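Local coordinates for SidF, inhibitor of growth family, member 3 (Legionella pneumophila subsp. pneumophila, PDB 4FYE), which acts as a phosphoinositide phosphatase, probably removing the 3-phosphate from phosphatidylinositol 3,4,5-trisphosphate, at residues T359-A364 with N650-R655; W417-F422 with K622-L627; E375-V380 with S435-Q440. The protein carries 1 engineered substitution. One frame throughout, in Å; residues are numbered along the deposited sequence.

Interaction 1 of 3, residues T359-A364 with N650-R655; sequences TQVVTA and NDRGQR. With PO4 (phosphate ion), chain B.
A phosphate-binding loop of the kind found in cysteine-based phosphatases meets the end of strand 353-360. R652 starts helix 652-668, and its side chain leaves the helix toward 359-364. It grips a bound phosphate ion, probably from the crystallisation liquor. The chain bends at chi3 (-45°), so the guanidinium presents its NE/NH2 edge to the ion. R652 NE donates to phosphate O1 at 2.7 Å, somewhat bent at 147°. R652 NH2 reaches phosphate O2 at 2.9 Å and is straighter, at 167°; O2 lies in the guanidinium plane. Backbone N of R652 also donates to O1, at 2.9 Å, so O1 takes two bonds from one residue. D651 N holds phosphate O4 at 3.0 Å.

The other segment backs the arginine. V361 CG1 packs on R652 CB at 3.7 Å. V362 CA lies over one guanidinium face, 3.6 Å from R652 NH1. A water accepts from NH1 and donates to V361 O at 2.7 Å, which ties down the terminal nitrogen turned from the ion. S646 OG and K647 N bind the same phosphate. S646 to R652 has CX5R spacing, with serine, probably engineered, at the cysteine nucleophile's position, consistent with a P-loop at a helix N-terminus.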
# COMPACT_ATOMS: atom_id res chain seq x y z
N THR A 359 -4.10 -0.35 -7.32
CA THR A 359 -3.21 0.03 -8.45
C THR A 359 -1.90 -0.75 -8.34
O THR A 359 -1.01 -0.42 -7.58
CB THR A 359 -2.99 1.53 -8.54
OG1 THR A 359 -2.64 1.97 -7.27
CG2 THR A 359 -4.34 2.28 -8.94
N GLN A 360 -1.81 -1.82 -9.11
CA GLN A 360 -0.61 -2.66 -9.07
C GLN A 360 0.45 -2.07 -10.00
O GLN A 360 0.12 -1.39 -11.00
CB GLN A 360 -1.00 -4.05 -9.55
CG GLN A 360 0.02 -5.12 -9.37
CD GLN A 360 -0.44 -6.45 -10.00
OE1 GLN A 360 -0.86 -6.51 -11.18
NE2 GLN A 360 -0.36 -7.52 -9.20
N VAL A 361 1.70 -2.39 -9.71
CA VAL A 361 2.82 -1.71 -10.32
C VAL A 361 4.04 -2.65 -10.70
O VAL A 361 5.09 -2.22 -11.08
CB VAL A 361 3.10 -0.52 -9.37
CG1 VAL A 361 4.40 -0.64 -8.65
CG2 VAL A 361 2.79 0.81 -10.02
N VAL A 362 3.82 -3.95 -10.59
CA VAL A 362 4.57 -5.10 -11.17
C VAL A 362 4.61 -5.07 -12.72
O VAL A 362 3.90 -4.35 -13.34
CB VAL A 362 3.76 -6.31 -10.64
CG1 VAL A 362 3.31 -7.28 -11.71
CG2 VAL A 362 4.28 -6.90 -9.32
N THR A 363 5.52 -5.78 -13.38
CA THR A 363 5.38 -5.91 -14.82
C THR A 363 4.96 -7.36 -15.18
O THR A 363 5.77 -8.30 -15.33
CB THR A 363 6.41 -5.12 -15.72
OG1 THR A 363 6.61 -5.72 -17.04
CG2 THR A 363 7.64 -4.87 -15.11
N ALA A 364 3.64 -7.51 -15.25
CA ALA A 364 2.97 -8.77 -15.44
C ALA A 364 3.51 -9.53 -16.60
O ALA A 364 3.52 -10.77 -16.56
CB ALA A 364 1.51 -8.50 -15.66
N ASN A 650 8.13 -3.76 -0.56
CA ASN A 650 9.28 -3.02 -0.09
C ASN A 650 9.76 -1.93 -1.04
O ASN A 650 10.22 -0.89 -0.61
CB ASN A 650 10.43 -3.96 0.27
CG ASN A 650 10.18 -4.69 1.57
OD1 ASN A 650 9.59 -4.15 2.49
ND2 ASN A 650 10.63 -5.93 1.64
N ASP A 651 9.70 -2.21 -2.34
CA ASP A 651 10.36 -1.34 -3.29
C ASP A 651 9.47 -0.53 -4.23
O ASP A 651 9.29 0.66 -4.03
CB ASP A 651 11.38 -2.16 -4.07
CG ASP A 651 12.11 -3.15 -3.19
OD1 ASP A 651 12.87 -2.71 -2.31
OD2 ASP A 651 11.92 -4.36 -3.37
N ARG A 652 8.93 -1.16 -5.26
CA ARG A 652 8.15 -0.44 -6.26
C ARG A 652 6.90 0.21 -5.69
O ARG A 652 6.57 1.33 -6.03
CB ARG A 652 7.78 -1.36 -7.42
CG ARG A 652 8.78 -1.36 -8.55
CD ARG A 652 8.55 -2.53 -9.48
NE ARG A 652 8.34 -3.77 -8.75
CZ ARG A 652 8.15 -4.95 -9.33
NH1 ARG A 652 8.15 -5.05 -10.64
NH2 ARG A 652 7.97 -6.03 -8.59
N GLY A 653 6.21 -0.51 -4.83
CA GLY A 653 4.96 -0.04 -4.19
C GLY A 653 5.17 1.12 -3.26
O GLY A 653 4.36 2.07 -3.23
N GLN A 654 6.26 1.10 -2.51
CA GLN A 654 6.65 2.26 -1.69
C GLN A 654 6.86 3.54 -2.50
O GLN A 654 6.55 4.66 -2.02
CB GLN A 654 8.00 2.00 -0.95
CG GLN A 654 7.89 1.01 0.18
CD GLN A 654 6.67 1.32 1.02
OE1 GLN A 654 6.62 2.32 1.71
NE2 GLN A 654 5.66 0.49 0.90
N ARG A 655 7.46 3.41 -3.67
CA ARG A 655 7.68 4.57 -4.49
C ARG A 655 6.34 5.10 -5.07
O ARG A 655 6.16 6.31 -5.22
CB ARG A 655 8.65 4.31 -5.65
CG ARG A 655 10.03 3.68 -5.43
CD ARG A 655 11.06 4.11 -4.36
NE ARG A 655 11.39 5.47 -4.22
CZ ARG A 655 12.61 6.03 -4.10
NH1 ARG A 655 13.74 5.36 -4.15
NH2 ARG A 655 12.70 7.36 -3.93
P PO4 B . 9.12 -5.01 -5.17
O1 PO4 B . 9.27 -3.89 -6.20
O2 PO4 B . 8.26 -6.14 -5.73
O3 PO4 B . 10.43 -5.67 -4.73
O4 PO4 B . 8.44 -4.45 -3.90
O HOH W 1 7.23 -2.88 -12.65

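Interaction 2 of 3, residues W417-F422 with K622-L627; sequences WGVNWF and KNNFKL
W417 comes first, just after strand 402-416. Its CG is anti to the carbonyl carbon (chi1 -77°), and the indole lies across the start of helix 626-637. L627, with CG anti to its backbone N, sets CD2 over the centre of the six-membered ring. L627 CD2 is 3.6 Å from the centroid of the W417 six-membered ring and 14° off the ring normal, a CH-pi contact. L627 CG lies farther out, 4.0 Å from W417 CZ3. The two side chains cross obliquely. The indole also meets W618, and the W417 carbonyl accepts from Q628 NE2.

G418 contributes its carbonyl. A water sits 3.3 Å from G418 O and 2.6 Å from N624 O, between the two backbones.

V419 points toward the other segment. V419 CG2 lies over the middle of the F625 ring, 3.4 Å from the centroid and 8° off the normal. V419 CG1 rests at 3.6 Å from F625 CZ. The valine therefore puts both methyls against one phenyl group, and the side chains cross at about a right angle. The N624 side chain packs near V419. F625 holds the N-cap position of helix 626-637, and its ring makes an edge-to-face contact with F719.

The joint is thus fixed mainly by shape and dispersion, with methyls over aromatic faces in a buried setting. Its polar part is thin: a water bridges the two backbones, and Q628 takes the W417 carbonyl.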
# COMPACT_ATOMS: atom_id res chain seq x y z
N TRP A 417 0.04 -1.35 -14.22
CA TRP A 417 0.91 -0.71 -15.20
C TRP A 417 2.25 -0.64 -14.59
O TRP A 417 2.43 0.02 -13.54
CB TRP A 417 0.49 0.71 -15.46
CG TRP A 417 -0.71 0.94 -16.33
CD1 TRP A 417 -0.80 0.74 -17.72
CD2 TRP A 417 -1.98 1.52 -15.93
NE1 TRP A 417 -2.05 1.11 -18.17
CE2 TRP A 417 -2.80 1.60 -17.16
CE3 TRP A 417 -2.50 1.97 -14.75
CZ2 TRP A 417 -4.08 2.09 -17.15
CZ3 TRP A 417 -3.81 2.47 -14.74
CH2 TRP A 417 -4.58 2.52 -15.90
N GLY A 418 3.22 -1.23 -15.30
CA GLY A 418 4.55 -1.50 -14.76
C GLY A 418 5.40 -0.26 -14.55
O GLY A 418 5.13 0.82 -15.16
N VAL A 419 6.46 -0.41 -13.75
CA VAL A 419 7.29 0.72 -13.49
C VAL A 419 8.82 0.41 -13.67
O VAL A 419 9.66 1.31 -13.73
CB VAL A 419 6.81 1.12 -12.07
CG1 VAL A 419 7.69 0.70 -11.00
CG2 VAL A 419 6.08 2.46 -11.97
N ASN A 420 9.18 -0.87 -13.75
CA ASN A 420 10.61 -1.19 -13.82
C ASN A 420 11.09 -1.11 -15.29
O ASN A 420 10.43 -0.55 -16.14
CB ASN A 420 10.89 -2.57 -13.22
CG ASN A 420 10.30 -3.67 -14.09
OD1 ASN A 420 10.29 -4.86 -13.73
ND2 ASN A 420 9.80 -3.29 -15.26
N TRP A 421 12.27 -1.61 -15.57
CA TRP A 421 12.88 -1.40 -16.87
C TRP A 421 12.10 -2.15 -17.94
O TRP A 421 12.19 -1.87 -19.12
CB TRP A 421 14.32 -1.80 -16.80
CG TRP A 421 15.12 -1.48 -18.06
CD1 TRP A 421 15.72 -0.27 -18.43
CD2 TRP A 421 15.39 -2.38 -19.17
NE1 TRP A 421 16.33 -0.37 -19.66
CE2 TRP A 421 16.21 -1.62 -20.13
CE3 TRP A 421 15.09 -3.71 -19.45
CZ2 TRP A 421 16.66 -2.19 -21.32
CZ3 TRP A 421 15.56 -4.27 -20.65
CH2 TRP A 421 16.32 -3.52 -21.55
N PHE A 422 11.31 -3.14 -17.55
CA PHE A 422 10.58 -3.92 -18.50
C PHE A 422 9.18 -3.41 -18.77
O PHE A 422 8.50 -4.02 -19.53
CB PHE A 422 10.61 -5.43 -18.16
CG PHE A 422 12.04 -6.00 -17.95
CD1 PHE A 422 12.75 -6.55 -19.02
CD2 PHE A 422 12.65 -6.02 -16.68
CE1 PHE A 422 14.05 -7.07 -18.84
CE2 PHE A 422 13.92 -6.55 -16.49
CZ PHE A 422 14.64 -7.06 -17.56
N LYS A 622 9.96 9.95 -18.25
CA LYS A 622 9.58 11.21 -17.62
C LYS A 622 8.17 11.19 -17.02
O LYS A 622 7.81 12.11 -16.30
CB LYS A 622 9.74 12.36 -18.63
CG LYS A 622 8.58 12.56 -19.61
CD LYS A 622 9.02 13.42 -20.80
CE LYS A 622 7.94 13.65 -21.86
NZ LYS A 622 8.58 13.99 -23.16
N ASN A 623 7.39 10.16 -17.36
CA ASN A 623 6.02 10.02 -16.81
C ASN A 623 5.86 8.83 -15.96
O ASN A 623 4.75 8.49 -15.62
CB ASN A 623 4.96 9.90 -17.93
CG ASN A 623 4.93 11.12 -18.79
OD1 ASN A 623 4.77 11.04 -20.01
ND2 ASN A 623 5.12 12.28 -18.17
N ASN A 624 6.95 8.17 -15.63
CA ASN A 624 6.89 6.93 -14.88
C ASN A 624 5.90 6.76 -13.70
O ASN A 624 5.14 5.78 -13.63
CB ASN A 624 8.28 6.44 -14.52
CG ASN A 624 8.34 4.95 -14.30
OD1 ASN A 624 9.31 4.42 -13.68
ND2 ASN A 624 7.36 4.24 -14.81
N PHE A 625 5.79 7.53 -12.69
CA PHE A 625 4.66 6.78 -11.92
C PHE A 625 3.30 7.46 -12.07
O PHE A 625 2.36 7.26 -11.25
CB PHE A 625 5.01 6.69 -10.42
CG PHE A 625 6.12 5.71 -10.07
CD1 PHE A 625 5.85 4.64 -9.20
CD2 PHE A 625 7.40 5.81 -10.63
CE1 PHE A 625 6.83 3.74 -8.82
CE2 PHE A 625 8.40 4.90 -10.27
CZ PHE A 625 8.13 3.87 -9.36
N LYS A 626 3.18 8.35 -13.06
CA LYS A 626 2.12 9.38 -13.06
C LYS A 626 0.69 8.80 -13.23
O LYS A 626 -0.27 9.30 -12.62
CB LYS A 626 2.34 10.41 -14.16
CG LYS A 626 3.67 11.11 -14.10
CD LYS A 626 3.52 12.46 -14.78
CE LYS A 626 4.87 13.16 -14.86
NZ LYS A 626 4.59 14.35 -15.71
N LEU A 627 0.56 7.73 -14.03
CA LEU A 627 -0.77 7.30 -14.43
C LEU A 627 -1.32 6.54 -13.24
O LEU A 627 -2.45 6.79 -12.83
CB LEU A 627 -0.77 6.48 -15.73
CG LEU A 627 -2.09 5.76 -16.11
CD1 LEU A 627 -3.27 6.72 -16.22
CD2 LEU A 627 -1.88 4.98 -17.43
O HOH W 2 4.70 4.03 -15.55

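Interaction 3 of 3, residues E375-V380 with S435-Q440; sequences EQFEYV and SVTKNQ
F377 has CG anti to its backbone N (chi1 160°), which sends the ring straight out from helix 373-387 toward 435-440. T437 has OG1 in the crowded position between backbone N and carbonyl carbon (chi1 56°). That leaves CG2 anti to the carbonyl carbon and aims the methyl at the phenyl. Q440 runs anti to its backbone N; its CB faces the ring, and the bend at chi2 (44°) turns the amide off. V436 has CG1 anti to its backbone N, which sets that methyl beside the ring.

The F377 ring is the centre of the contact. T437 CG2 stands over the middle of one face, 4.0 Å from the F377 centroid, a CH-pi contact. Q440 CB meets the ring edge in plane, 3.9 Å from F377 CZ. V436 CG1 packs against CD2 of F377 at 3.8 Å, the two side chains sliding past each other in opposite directions. V436 O is 3.7 Å from F377 CE2. The phenyl is thus held by a methyl over its face, a methylene at its rim and a valine beside it.

The polar ends of Q440 and E378 are engaged outside the contact. Q440 NE2 donates to M414 O, and its OE1 bonds to R443 and Y547. E378 lies at the margin, and its OE2 makes a salt bridge to K374.

F377 also touches M414 and S416, and T437 touches S416. The contact therefore joins helix 373-387 to the start of helix 438-458 beside the end of strand 402-416.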
# COMPACT_ATOMS: atom_id res chain seq x y z
N GLU A 375 1.42 -14.26 -12.64
CA GLU A 375 0.37 -14.74 -11.70
C GLU A 375 -0.04 -13.65 -10.73
O GLU A 375 -1.23 -13.50 -10.43
CB GLU A 375 0.81 -15.99 -10.95
CG GLU A 375 0.86 -17.23 -11.85
CD GLU A 375 2.07 -17.24 -12.82
OE1 GLU A 375 3.24 -16.94 -12.43
OE2 GLU A 375 1.85 -17.58 -14.00
N GLN A 376 0.92 -12.86 -10.26
CA GLN A 376 0.60 -11.79 -9.29
C GLN A 376 -0.40 -10.88 -9.88
O GLN A 376 -1.21 -10.26 -9.17
CB GLN A 376 1.82 -10.97 -8.91
CG GLN A 376 2.89 -11.75 -8.22
CD GLN A 376 4.11 -10.89 -7.90
OE1 GLN A 376 5.29 -11.28 -8.13
NE2 GLN A 376 3.84 -9.72 -7.40
N PHE A 377 -0.39 -10.81 -11.21
CA PHE A 377 -1.40 -10.03 -11.90
C PHE A 377 -2.62 -10.90 -12.02
O PHE A 377 -3.70 -10.56 -11.54
CB PHE A 377 -0.91 -9.52 -13.26
CG PHE A 377 -2.02 -9.12 -14.19
CD1 PHE A 377 -2.78 -8.00 -13.94
CD2 PHE A 377 -2.34 -9.90 -15.28
CE1 PHE A 377 -3.81 -7.62 -14.78
CE2 PHE A 377 -3.40 -9.55 -16.13
CZ PHE A 377 -4.14 -8.39 -15.88
N GLU A 378 -2.43 -12.05 -12.64
CA GLU A 378 -3.56 -12.87 -13.05
C GLU A 378 -4.43 -13.43 -11.91
O GLU A 378 -5.66 -13.33 -11.99
CB GLU A 378 -3.13 -13.95 -14.01
CG GLU A 378 -3.63 -13.65 -15.40
CD GLU A 378 -3.04 -14.56 -16.46
OE1 GLU A 378 -3.22 -15.82 -16.38
OE2 GLU A 378 -2.42 -14.02 -17.41
N TYR A 379 -3.82 -13.94 -10.84
CA TYR A 379 -4.59 -14.54 -9.75
C TYR A 379 -5.35 -13.52 -8.93
O TYR A 379 -6.43 -13.81 -8.39
CB TYR A 379 -3.66 -15.29 -8.83
CG TYR A 379 -3.09 -16.56 -9.41
CD1 TYR A 379 -3.13 -16.80 -10.78
CD2 TYR A 379 -2.52 -17.52 -8.60
CE1 TYR A 379 -2.63 -17.97 -11.33
CE2 TYR A 379 -1.96 -18.65 -9.15
CZ TYR A 379 -2.04 -18.86 -10.51
OH TYR A 379 -1.57 -19.97 -11.03
N VAL A 380 -4.78 -12.33 -8.81
CA VAL A 380 -5.33 -11.36 -7.89
C VAL A 380 -6.49 -10.74 -8.64
O VAL A 380 -7.62 -10.66 -8.11
CB VAL A 380 -4.27 -10.33 -7.44
CG1 VAL A 380 -4.93 -9.10 -6.86
CG2 VAL A 380 -3.28 -10.92 -6.43
N SER A 435 1.30 -6.89 -23.76
CA SER A 435 -0.12 -7.08 -24.01
C SER A 435 -0.94 -7.85 -22.95
O SER A 435 -2.18 -7.85 -23.03
CB SER A 435 -0.33 -7.80 -25.34
OG SER A 435 -0.15 -9.19 -25.15
N VAL A 436 -0.26 -8.50 -22.01
CA VAL A 436 -0.91 -9.23 -20.93
C VAL A 436 -2.00 -8.42 -20.17
O VAL A 436 -2.98 -8.99 -19.76
CB VAL A 436 0.12 -9.69 -19.87
CG1 VAL A 436 -0.60 -10.34 -18.68
CG2 VAL A 436 1.10 -10.67 -20.49
N THR A 437 -1.79 -7.12 -19.96
CA THR A 437 -2.61 -6.28 -19.07
C THR A 437 -3.45 -5.33 -19.92
O THR A 437 -4.25 -4.55 -19.35
CB THR A 437 -1.71 -5.36 -18.17
OG1 THR A 437 -0.86 -4.57 -19.04
CG2 THR A 437 -0.88 -6.16 -17.17
N LYS A 438 -3.24 -5.35 -21.24
CA LYS A 438 -3.97 -4.46 -22.18
C LYS A 438 -5.48 -4.43 -21.88
O LYS A 438 -6.03 -3.35 -21.64
CB LYS A 438 -3.73 -4.87 -23.65
CG LYS A 438 -3.99 -3.76 -24.69
CD LYS A 438 -4.37 -4.29 -26.10
CE LYS A 438 -5.87 -4.14 -26.52
NZ LYS A 438 -6.87 -3.77 -25.45
N ASN A 439 -6.12 -5.61 -21.88
CA ASN A 439 -7.57 -5.71 -21.63
C ASN A 439 -8.04 -5.12 -20.27
O ASN A 439 -9.03 -4.34 -20.21
CB ASN A 439 -8.05 -7.17 -21.76
CG ASN A 439 -8.21 -7.61 -23.24
OD1 ASN A 439 -8.20 -6.79 -24.17
ND2 ASN A 439 -8.37 -8.92 -23.45
N GLN A 440 -7.33 -5.48 -19.18
CA GLN A 440 -7.82 -5.17 -17.84
C GLN A 440 -7.66 -3.69 -17.64
O GLN A 440 -8.50 -3.05 -17.02
CB GLN A 440 -7.10 -5.99 -16.79
CG GLN A 440 -7.48 -5.70 -15.33
CD GLN A 440 -8.98 -5.57 -15.09
OE1 GLN A 440 -9.82 -6.25 -15.72
NE2 GLN A 440 -9.32 -4.67 -14.21

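How the interactions relate
All three contacts gather near the ends of the neighbouring strands 353-360 and 402-416. Interactions 1 and 2 are buried. Interaction 1 is nearest the chain centre; interactions 2 and 3 lie farther out, and interaction 3 is only partly buried. Interaction 1 pairs apolar cover from 359-364 with an ion-binding arginine, joined by a water. Interactions 2 and 3 are mainly aromatic and aliphatic. Interactions 1 and 2 touch directly: Q360 O is 3.2 Å from W417 N, a probable hydrogen bond, and R652 CG packs on V419 CG1. Interactions 1 and 3 meet where Q360 NE2 reaches Q376 O at 2.9 Å. Interactions 2 and 3 do not touch. Segment 359-364 touches both of the others.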